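Long-range contacts in 3-oxoadipate enol-lactonase (Burkholderia xenovorans, PDB 2XUA), which probably hydrolyses 3-oxoadipate enol-lactone, opening the lactone ring in the bacterial breakdown of catechol-type aromatic compounds: residues B[12-17]-B[56-61]; B[127-132]-B[191-196]. All coordinates share one frame; numbering follows the deposited sequence.

In the fold
From the N terminus, the chain lays down strand 12-19, passes through strand 28-32 and helix 43-52, and returns as strand 54-58, where interaction 1 closes this first loop by pairing two strands near one side of the central sheet. The chain runs on through strands 94-99 and 117-123. Interaction 2 opens just after: residues 127-132 lead into the helical cap, and the end of its last helix, 183-195, comes back against them before strand 209-214 resumes the sheet. The two loops follow in series, neither nesting nor crossing. Interaction 1 thus joins strand 12-19 to the parallel strands of the hydrolase core through strand 54-58, and interaction 2 the two ends of the cap, their centres about 22 Å apart.

Interaction 1: residues B[12-17]-B[56-61]; sequences TELHYR and LRYDTR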
ATOM      1  N   THR B  12      21.485  -0.105  -8.607  1.00 32.28           N
ATOM      2  CA  THR B  12      20.016   0.048  -8.826  1.00 31.50           C
ATOM      3  C   THR B  12      19.500   1.286  -8.115  1.00 30.24           C
ATOM      4  O   THR B  12      20.262   1.992  -7.485  1.00 30.63           O
ATOM      5  CB  THR B  12      19.119  -1.000  -8.096  1.00 31.92           C
ATOM      6  OG1 THR B  12      19.864  -1.909  -7.270  1.00 35.40           O
ATOM      7  CG2 THR B  12      18.118  -1.638  -8.990  1.00 29.60           C
ATOM      8  N   GLU B  13      18.176   1.447  -8.126  1.00 28.88           N
ATOM      9  CA  GLU B  13      17.459   2.471  -7.390  1.00 28.13           C
ATOM     10  C   GLU B  13      16.384   1.830  -6.470  1.00 25.77           C
ATOM     11  O   GLU B  13      15.518   1.093  -6.944  1.00 24.06           O
ATOM     12  CB  GLU B  13      16.791   3.414  -8.387  1.00 29.48           C
ATOM     13  CG  GLU B  13      16.197   4.680  -7.780  1.00 33.63           C
ATOM     14  CD  GLU B  13      15.688   5.666  -8.852  1.00 40.19           C
ATOM     15  OE1 GLU B  13      15.863   5.421 -10.079  1.00 42.18           O
ATOM     16  OE2 GLU B  13      15.098   6.693  -8.481  1.00 39.85           O
ATOM     17  N   LEU B  14      16.450   2.106  -5.167  1.00 23.11           N
ATOM     18  CA  LEU B  14      15.482   1.563  -4.219  1.00 19.68           C
ATOM     19  C   LEU B  14      14.605   2.627  -3.582  1.00 18.89           C
ATOM     20  O   LEU B  14      15.105   3.613  -3.061  1.00 17.43           O
ATOM     21  CB  LEU B  14      16.177   0.800  -3.096  1.00 19.97           C
ATOM     22  CG  LEU B  14      17.216  -0.283  -3.481  1.00 23.05           C
ATOM     23  CD1 LEU B  14      17.991  -0.708  -2.262  1.00 21.72           C
ATOM     24  CD2 LEU B  14      16.540  -1.470  -4.145  1.00 18.03           C
ATOM     25  N   HIS B  15      13.305   2.350  -3.575  1.00 16.12           N
ATOM     26  CA  HIS B  15      12.336   3.128  -2.824  1.00 16.81           C
ATOM     27  C   HIS B  15      12.475   2.772  -1.337  1.00 15.60           C
ATOM     28  O   HIS B  15      12.524   1.594  -0.959  1.00 15.76           O
ATOM     29  CB  HIS B  15      10.918   2.871  -3.361  1.00 15.51           C
ATOM     30  CG  HIS B  15       9.820   3.455  -2.510  1.00 18.04           C
ATOM     31  ND1 HIS B  15       9.809   4.766  -2.086  1.00 19.59           N
ATOM     32  CD2 HIS B  15       8.697   2.890  -2.002  1.00 20.07           C
ATOM     33  CE1 HIS B  15       8.746   4.978  -1.334  1.00 17.66           C
ATOM     34  NE2 HIS B  15       8.039   3.874  -1.283  1.00 19.09           N
ATOM     35  N   TYR B  16      12.547   3.774  -0.477  1.00 14.25           N
ATOM     36  CA  TYR B  16      12.624   3.476   0.959  1.00 13.47           C
ATOM     37  C   TYR B  16      11.711   4.376   1.805  1.00 13.39           C
ATOM     38  O   TYR B  16      11.208   5.413   1.319  1.00 15.18           O
ATOM     39  CB  TYR B  16      14.095   3.569   1.475  1.00 12.85           C
ATOM     40  CG  TYR B  16      14.661   4.972   1.452  1.00 14.37           C
ATOM     41  CD1 TYR B  16      14.533   5.830   2.561  1.00 15.68           C
ATOM     42  CD2 TYR B  16      15.331   5.445   0.313  1.00 19.80           C
ATOM     43  CE1 TYR B  16      15.033   7.167   2.510  1.00 16.65           C
ATOM     44  CE2 TYR B  16      15.834   6.749   0.255  1.00 17.55           C
ATOM     45  CZ  TYR B  16      15.688   7.595   1.353  1.00 19.71           C
ATOM     46  OH  TYR B  16      16.173   8.897   1.288  1.00 22.89           O
ATOM     47  N   ARG B  17      11.579   4.023   3.071  1.00 13.85           N
ATOM     48  CA  ARG B  17      10.712   4.789   4.001  1.00 14.26           C
ATOM     49  C   ARG B  17      11.265   4.789   5.356  1.00 13.79           C
ATOM     50  O   ARG B  17      11.628   3.730   5.846  1.00 14.76           O
ATOM     51  CB  ARG B  17       9.305   4.208   4.005  1.00 13.64           C
ATOM     52  CG  ARG B  17       8.305   4.988   4.830  1.00 14.26           C
ATOM     53  CD  ARG B  17       6.870   4.617   4.376  1.00 15.66           C
ATOM     54  NE  ARG B  17       6.501   5.206   3.071  1.00 12.40           N
ATOM     55  CZ  ARG B  17       5.340   5.009   2.455  1.00 13.49           C
ATOM     56  NH1 ARG B  17       4.428   4.213   2.971  1.00 12.55           N
ATOM     57  NH2 ARG B  17       5.127   5.530   1.287  1.00 11.87           N
ATOM     58  N   LEU B  56      13.834   1.828   9.198  1.00 12.81           N
ATOM     59  CA  LEU B  56      13.999   1.859   7.778  1.00 12.04           C
ATOM     60  C   LEU B  56      13.315   0.687   7.102  1.00 12.46           C
ATOM     61  O   LEU B  56      13.599  -0.498   7.442  1.00 13.69           O
ATOM     62  CB  LEU B  56      15.510   1.808   7.454  1.00 12.81           C
ATOM     63  CG  LEU B  56      15.929   1.751   6.006  1.00 12.78           C
ATOM     64  CD1 LEU B  56      15.357   3.010   5.256  1.00 13.17           C
ATOM     65  CD2 LEU B  56      17.493   1.689   5.876  1.00 13.30           C
ATOM     66  N   ARG B  57      12.440   1.006   6.149  1.00 12.27           N
ATOM     67  CA  ARG B  57      11.845  -0.001   5.255  1.00 12.39           C
ATOM     68  C   ARG B  57      12.240   0.316   3.833  1.00 10.24           C
ATOM     69  O   ARG B  57      12.539   1.494   3.506  1.00 11.65           O
ATOM     70  CB  ARG B  57      10.316   0.066   5.338  1.00 10.94           C
ATOM     71  CG  ARG B  57       9.792  -0.501   6.639  1.00 12.58           C
ATOM     72  CD  ARG B  57       8.242  -0.337   6.604  1.00 11.71           C
ATOM     73  NE  ARG B  57       7.882   1.041   6.940  1.00 13.95           N
ATOM     74  CZ  ARG B  57       6.689   1.630   6.668  1.00 16.41           C
ATOM     75  NH1 ARG B  57       5.756   1.002   5.991  1.00 11.47           N
ATOM     76  NH2 ARG B  57       6.414   2.862   7.094  1.00 12.30           N
ATOM     77  N   TYR B  58      12.186  -0.681   2.948  1.00 10.89           N
ATOM     78  CA  TYR B  58      12.535  -0.425   1.579  1.00 11.98           C
ATOM     79  C   TYR B  58      11.850  -1.467   0.698  1.00 13.29           C
ATOM     80  O   TYR B  58      11.420  -2.515   1.178  1.00 13.42           O
ATOM     81  CB  TYR B  58      14.092  -0.432   1.414  1.00 11.75           C
ATOM     82  CG  TYR B  58      14.699  -1.801   1.523  1.00 13.55           C
ATOM     83  CD1 TYR B  58      15.094  -2.515   0.373  1.00 13.94           C
ATOM     84  CD2 TYR B  58      14.926  -2.383   2.758  1.00  9.96           C
ATOM     85  CE1 TYR B  58      15.634  -3.830   0.479  1.00 12.46           C
ATOM     86  CE2 TYR B  58      15.466  -3.674   2.876  1.00 11.83           C
ATOM     87  CZ  TYR B  58      15.788  -4.385   1.729  1.00 13.41           C
ATOM     88  OH  TYR B  58      16.325  -5.632   1.853  1.00 17.08           O
ATOM     89  N   ASP B  59      11.710  -1.137  -0.573  1.00 13.18           N
ATOM     90  CA  ASP B  59      11.244  -2.096  -1.568  1.00 13.72           C
ATOM     91  C   ASP B  59      12.464  -2.810  -2.126  1.00 14.92           C
ATOM     92  O   ASP B  59      13.352  -2.198  -2.752  1.00 13.18           O
ATOM     93  CB  ASP B  59      10.438  -1.399  -2.658  1.00 11.07           C
ATOM     94  CG  ASP B  59       9.028  -1.009  -2.174  1.00 13.62           C
ATOM     95  OD1 ASP B  59       8.636  -1.470  -1.115  1.00 13.64           O
ATOM     96  OD2 ASP B  59       8.288  -0.259  -2.833  1.00 14.32           O
ATOM     97  N   THR B  60      12.492  -4.116  -1.911  1.00 16.04           N
ATOM     98  CA  THR B  60      13.590  -4.942  -2.460  1.00 15.61           C
ATOM     99  C   THR B  60      13.675  -4.726  -3.975  1.00 15.52           C
ATOM    100  O   THR B  60      12.678  -4.467  -4.633  1.00 15.47           O
ATOM    101  CB  THR B  60      13.274  -6.422  -2.137  1.00 15.87           C
ATOM    102  OG1 THR B  60      13.170  -6.593  -0.712  1.00 16.28           O
ATOM    103  CG2 THR B  60      14.406  -7.387  -2.681  1.00 14.15           C
ATOM    104  N   ARG B  61      14.855  -4.833  -4.571  1.00 16.74           N
ATOM    105  CA  ARG B  61      14.929  -4.699  -6.032  1.00 17.09           C
ATOM    106  C   ARG B  61      13.905  -5.639  -6.701  1.00 16.70           C
ATOM    107  O   ARG B  61      13.609  -6.722  -6.210  1.00 15.91           O
ATOM    108  CB  ARG B  61      16.351  -5.042  -6.554  1.00 17.18           C
ATOM    109  CG  ARG B  61      16.852  -6.381  -6.112  1.00 19.90           C
ATOM    110  CD  ARG B  61      18.101  -6.739  -7.044  1.00 25.12           C
ATOM    111  NE  ARG B  61      19.223  -5.831  -6.745  1.00 24.64           N
ATOM    112  CZ  ARG B  61      20.239  -5.551  -7.566  1.00 30.70           C
ATOM    113  NH1 ARG B  61      20.310  -6.107  -8.777  1.00 29.84           N
ATOM    114  NH2 ARG B  61      21.209  -4.736  -7.156  1.00 27.40           N
TER
HETATM  115  O   HOH W   1       9.920   2.784   7.977  1.00 15.29           O
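Arg17 and Arg57 form an antiparallel hydrogen-bonded pair: Arg57 N donates to Arg17 O over 2.9 Å, with the hydrogen almost in line at 178°, and Arg17 N donates to Arg57 O over 2.7 Å. A third backbone bond, Asp59 N to His15 O at 2.9 Å, continues the ladder past strand 54-58. These bonds join that strand to strand 12-19 within the mixed sheet of the alpha/beta-hydrolase fold.

The two arginine side chains leave the same face of the sheet and lie side by side, yet meet through an aliphatic part. Arg17 CD sits over a face of the Arg57 guanidinium, 3.3 Å from Arg57 NH2. Asp176 of the second subunit bridges to both arginines and Asp19 also pairs with Arg57, which would offset the mutual repulsion; arginine suits this place because its long arm reaches the subunit interface. At the guanidinium edge, a water accepts from Arg57 NE and lies close to Arg17 O.

Next along, Asp59 OD2 meets the edge of the His15 ring, 3.3 Å from His15 CD2. His15 CG stands anti to its backbone N (chi1 171°), beside the carboxylate. The carboxylate is held by the backbone N-H groups of Leu39 and His65, while His15 ND1 bonds to Pro5 O.

On the opposite sheet face, Tyr16 and Tyr58 pack on Leu85 of helix 75-88, and Tyr58 OH finds Ser32 OG. Tyr16 CB and Tyr58 CB touch at 4.0 Å in a non-hydrogen-bonded pair, and Leu56 CD1 reaches Tyr16 CD1. Leu14 CD2 rests on the turning backbone, 3.6 Å from Asp59 O. At the far end Asp81 pairs with the Arg61 guanidinium, and Thr12 OG1 lies over a face of that group, 3.1 Å from Arg61 NH2 but badly angled for a hydrogen bond.

Interaction 2: residues B[127-132]-B[191-196]; sequences ARIGSP and EAIDAA
Arg128 and Asp194 form a salt bridge in which two guanidinium nitrogens converge on one carboxylate oxygen: Arg128 NH2 lies 2.9 Å and Arg128 NH1 3.1 Å from Asp194 OD1. The oxygen lies in the guanidinium plane; NH1 meets its anti lone pair, NH2 also the anti side but well out of the carboxylate plane. Asp194 CG stands anti to its backbone N (chi1 -169°), while the Arg128 chain is bent, first at chi2 (52°), which swings CD round, and again at chi3; the two side chains end side by side. Asp194 O lies over one guanidinium face and, near the end of helix 183-195, may add to the attraction.

Gly130 O and Ser131 CA lie over the other face. Gly130 has a positive phi (64°), a conformation most easily taken by a residue lacking CB. The loop then enters helix 132-145, with Ser131 at its N-cap. These residues join the start and end of the helical cap inserted into the alpha/beta-hydrolase fold, a cap that supplies much of the laevulinic acid pocket, including Arg138, Trp158 and Phe178. Pro132, which has no N-H to offer, suits the first turn of the helix; its ring crosses the Asp194 side chain at about a right angle, and Pro132 CA comes within 3.5 Å of Asp194 OD2.

Deeper in, branched Ile129 and Ile193 pack beside Leu104, with Ile193 CG2 3.8 Å from Ile129 CB. A water accepts a hydrogen bond from Ile129 N at 2.8 Å and donates to Ile193 O and Ala196 O, each at 2.6 Å.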
ATOM      1  N   ALA B 127      17.650 -21.063   6.130  1.00 16.79           N
ATOM      2  CA  ALA B 127      18.951 -20.748   5.515  1.00 18.28           C
ATOM      3  C   ALA B 127      19.036 -21.207   4.045  1.00 17.98           C
ATOM      4  O   ALA B 127      19.935 -20.754   3.297  1.00 19.77           O
ATOM      5  CB  ALA B 127      20.110 -21.318   6.344  1.00 18.00           C
ATOM      6  N   ARG B 128      18.111 -22.092   3.664  1.00 18.25           N
ATOM      7  CA  ARG B 128      17.841 -22.491   2.281  1.00 19.21           C
ATOM      8  C   ARG B 128      16.298 -22.636   2.142  1.00 18.73           C
ATOM      9  O   ARG B 128      15.652 -23.480   2.792  1.00 19.84           O
ATOM     10  CB  ARG B 128      18.701 -23.745   1.866  1.00 20.89           C
ATOM     11  CG  ARG B 128      18.124 -24.699   0.798  1.00 25.83           C
ATOM     12  CD  ARG B 128      17.697 -23.999  -0.433  1.00 29.04           C
ATOM     13  NE  ARG B 128      17.875 -24.743  -1.685  1.00 31.42           N
ATOM     14  CZ  ARG B 128      17.371 -24.330  -2.854  1.00 32.40           C
ATOM     15  NH1 ARG B 128      16.644 -23.209  -2.913  1.00 33.65           N
ATOM     16  NH2 ARG B 128      17.600 -25.000  -3.960  1.00 30.15           N
ATOM     17  N   ILE B 129      15.703 -21.716   1.368  1.00 17.69           N
ATOM     18  CA  ILE B 129      14.226 -21.648   1.204  1.00 17.05           C
ATOM     19  C   ILE B 129      13.848 -22.404  -0.081  1.00 17.52           C
ATOM     20  O   ILE B 129      14.369 -22.155  -1.184  1.00 18.11           O
ATOM     21  CB  ILE B 129      13.692 -20.175   1.175  1.00 15.39           C
ATOM     22  CG1 ILE B 129      14.023 -19.469   2.481  1.00 16.31           C
ATOM     23  CG2 ILE B 129      12.154 -20.113   0.909  1.00 15.88           C
ATOM     24  CD1 ILE B 129      13.868 -17.938   2.399  1.00 25.52           C
ATOM     25  N   GLY B 130      12.938 -23.349   0.114  1.00 18.94           N
ATOM     26  CA  GLY B 130      12.327 -24.125  -0.959  1.00 19.98           C
ATOM     27  C   GLY B 130      13.347 -24.986  -1.696  1.00 20.66           C
ATOM     28  O   GLY B 130      14.275 -25.513  -1.086  1.00 19.26           O
ATOM     29  N   SER B 131      13.192 -25.078  -3.009  1.00 21.38           N
ATOM     30  CA  SER B 131      14.002 -26.059  -3.807  1.00 22.77           C
ATOM     31  C   SER B 131      13.853 -25.731  -5.280  1.00 22.28           C
ATOM     32  O   SER B 131      12.953 -24.943  -5.632  1.00 22.65           O
ATOM     33  CB  SER B 131      13.476 -27.464  -3.545  1.00 22.48           C
ATOM     34  OG  SER B 131      12.214 -27.557  -4.156  1.00 23.18           O
ATOM     35  N   PRO B 132      14.704 -26.339  -6.169  1.00 22.49           N
ATOM     36  CA  PRO B 132      14.610 -25.961  -7.572  1.00 22.98           C
ATOM     37  C   PRO B 132      13.238 -26.325  -8.159  1.00 23.06           C
ATOM     38  O   PRO B 132      12.732 -25.622  -9.052  1.00 21.65           O
ATOM     39  CB  PRO B 132      15.741 -26.755  -8.217  1.00 23.20           C
ATOM     40  CG  PRO B 132      16.771 -26.896  -7.051  1.00 24.25           C
ATOM     41  CD  PRO B 132      15.916 -27.138  -5.868  1.00 22.91           C
ATOM     42  N   GLU B 191      15.136 -16.717  -8.656  1.00 18.18           N
ATOM     43  CA  GLU B 191      16.473 -17.193  -8.978  1.00 18.96           C
ATOM     44  C   GLU B 191      17.441 -16.940  -7.838  1.00 19.34           C
ATOM     45  O   GLU B 191      18.112 -17.882  -7.358  1.00 18.79           O
ATOM     46  CB  GLU B 191      16.926 -16.597 -10.320  1.00 18.65           C
ATOM     47  CG  GLU B 191      16.173 -17.275 -11.454  1.00 20.41           C
ATOM     48  CD  GLU B 191      16.172 -16.528 -12.813  1.00 25.45           C
ATOM     49  OE1 GLU B 191      16.315 -15.287 -12.883  1.00 28.53           O
ATOM     50  OE2 GLU B 191      15.919 -17.214 -13.822  1.00 25.12           O
ATOM     51  N   ALA B 192      17.442 -15.701  -7.313  1.00 19.28           N
ATOM     52  CA  ALA B 192      18.283 -15.440  -6.148  1.00 18.26           C
ATOM     53  C   ALA B 192      18.095 -16.353  -4.958  1.00 17.95           C
ATOM     54  O   ALA B 192      19.089 -16.758  -4.316  1.00 18.02           O
ATOM     55  CB  ALA B 192      18.211 -13.939  -5.696  1.00 18.26           C
ATOM     56  N   ILE B 193      16.830 -16.551  -4.546  1.00 16.82           N
ATOM     57  CA  ILE B 193      16.536 -17.355  -3.377  1.00 16.46           C
ATOM     58  C   ILE B 193      16.954 -18.835  -3.670  1.00 17.45           C
ATOM     59  O   ILE B 193      17.542 -19.507  -2.822  1.00 17.99           O
ATOM     60  CB  ILE B 193      15.035 -17.271  -3.044  1.00 16.94           C
ATOM     61  CG1 ILE B 193      14.631 -15.803  -2.671  1.00 16.46           C
ATOM     62  CG2 ILE B 193      14.660 -18.282  -1.996  1.00 14.91           C
ATOM     63  CD1 ILE B 193      13.152 -15.522  -3.075  1.00 17.70           C
ATOM     64  N   ASP B 194      16.635 -19.314  -4.869  1.00 18.85           N
ATOM     65  CA  ASP B 194      16.892 -20.754  -5.194  1.00 20.86           C
ATOM     66  C   ASP B 194      18.399 -21.030  -5.135  1.00 21.00           C
ATOM     67  O   ASP B 194      18.829 -22.102  -4.679  1.00 21.83           O
ATOM     68  CB  ASP B 194      16.319 -21.098  -6.605  1.00 20.72           C
ATOM     69  CG  ASP B 194      16.319 -22.620  -6.894  1.00 22.20           C
ATOM     70  OD1 ASP B 194      16.207 -23.420  -5.948  1.00 20.38           O
ATOM     71  OD2 ASP B 194      16.426 -23.008  -8.073  1.00 24.91           O
ATOM     72  N   ALA B 195      19.200 -20.041  -5.541  1.00 22.50           N
ATOM     73  CA  ALA B 195      20.671 -20.201  -5.575  1.00 23.13           C
ATOM     74  C   ALA B 195      21.353 -20.047  -4.225  1.00 24.77           C
ATOM     75  O   ALA B 195      22.464 -20.522  -4.030  1.00 25.27           O
ATOM     76  CB  ALA B 195      21.265 -19.273  -6.569  1.00 23.42           C
ATOM     77  N   ALA B 196      20.689 -19.395  -3.277  1.00 25.39           N
ATOM     78  CA  ALA B 196      21.275 -19.101  -1.985  1.00 26.13           C
ATOM     79  C   ALA B 196      21.072 -20.249  -1.045  1.00 26.99           C
ATOM     80  O   ALA B 196      19.960 -20.606  -0.646  1.00 29.05           O
ATOM     81  CB  ALA B 196      20.670 -17.804  -1.371  1.00 25.59           C
TER
HETATM   82  O   HOH W   2      17.384 -20.125  -0.290  1.00 19.71           O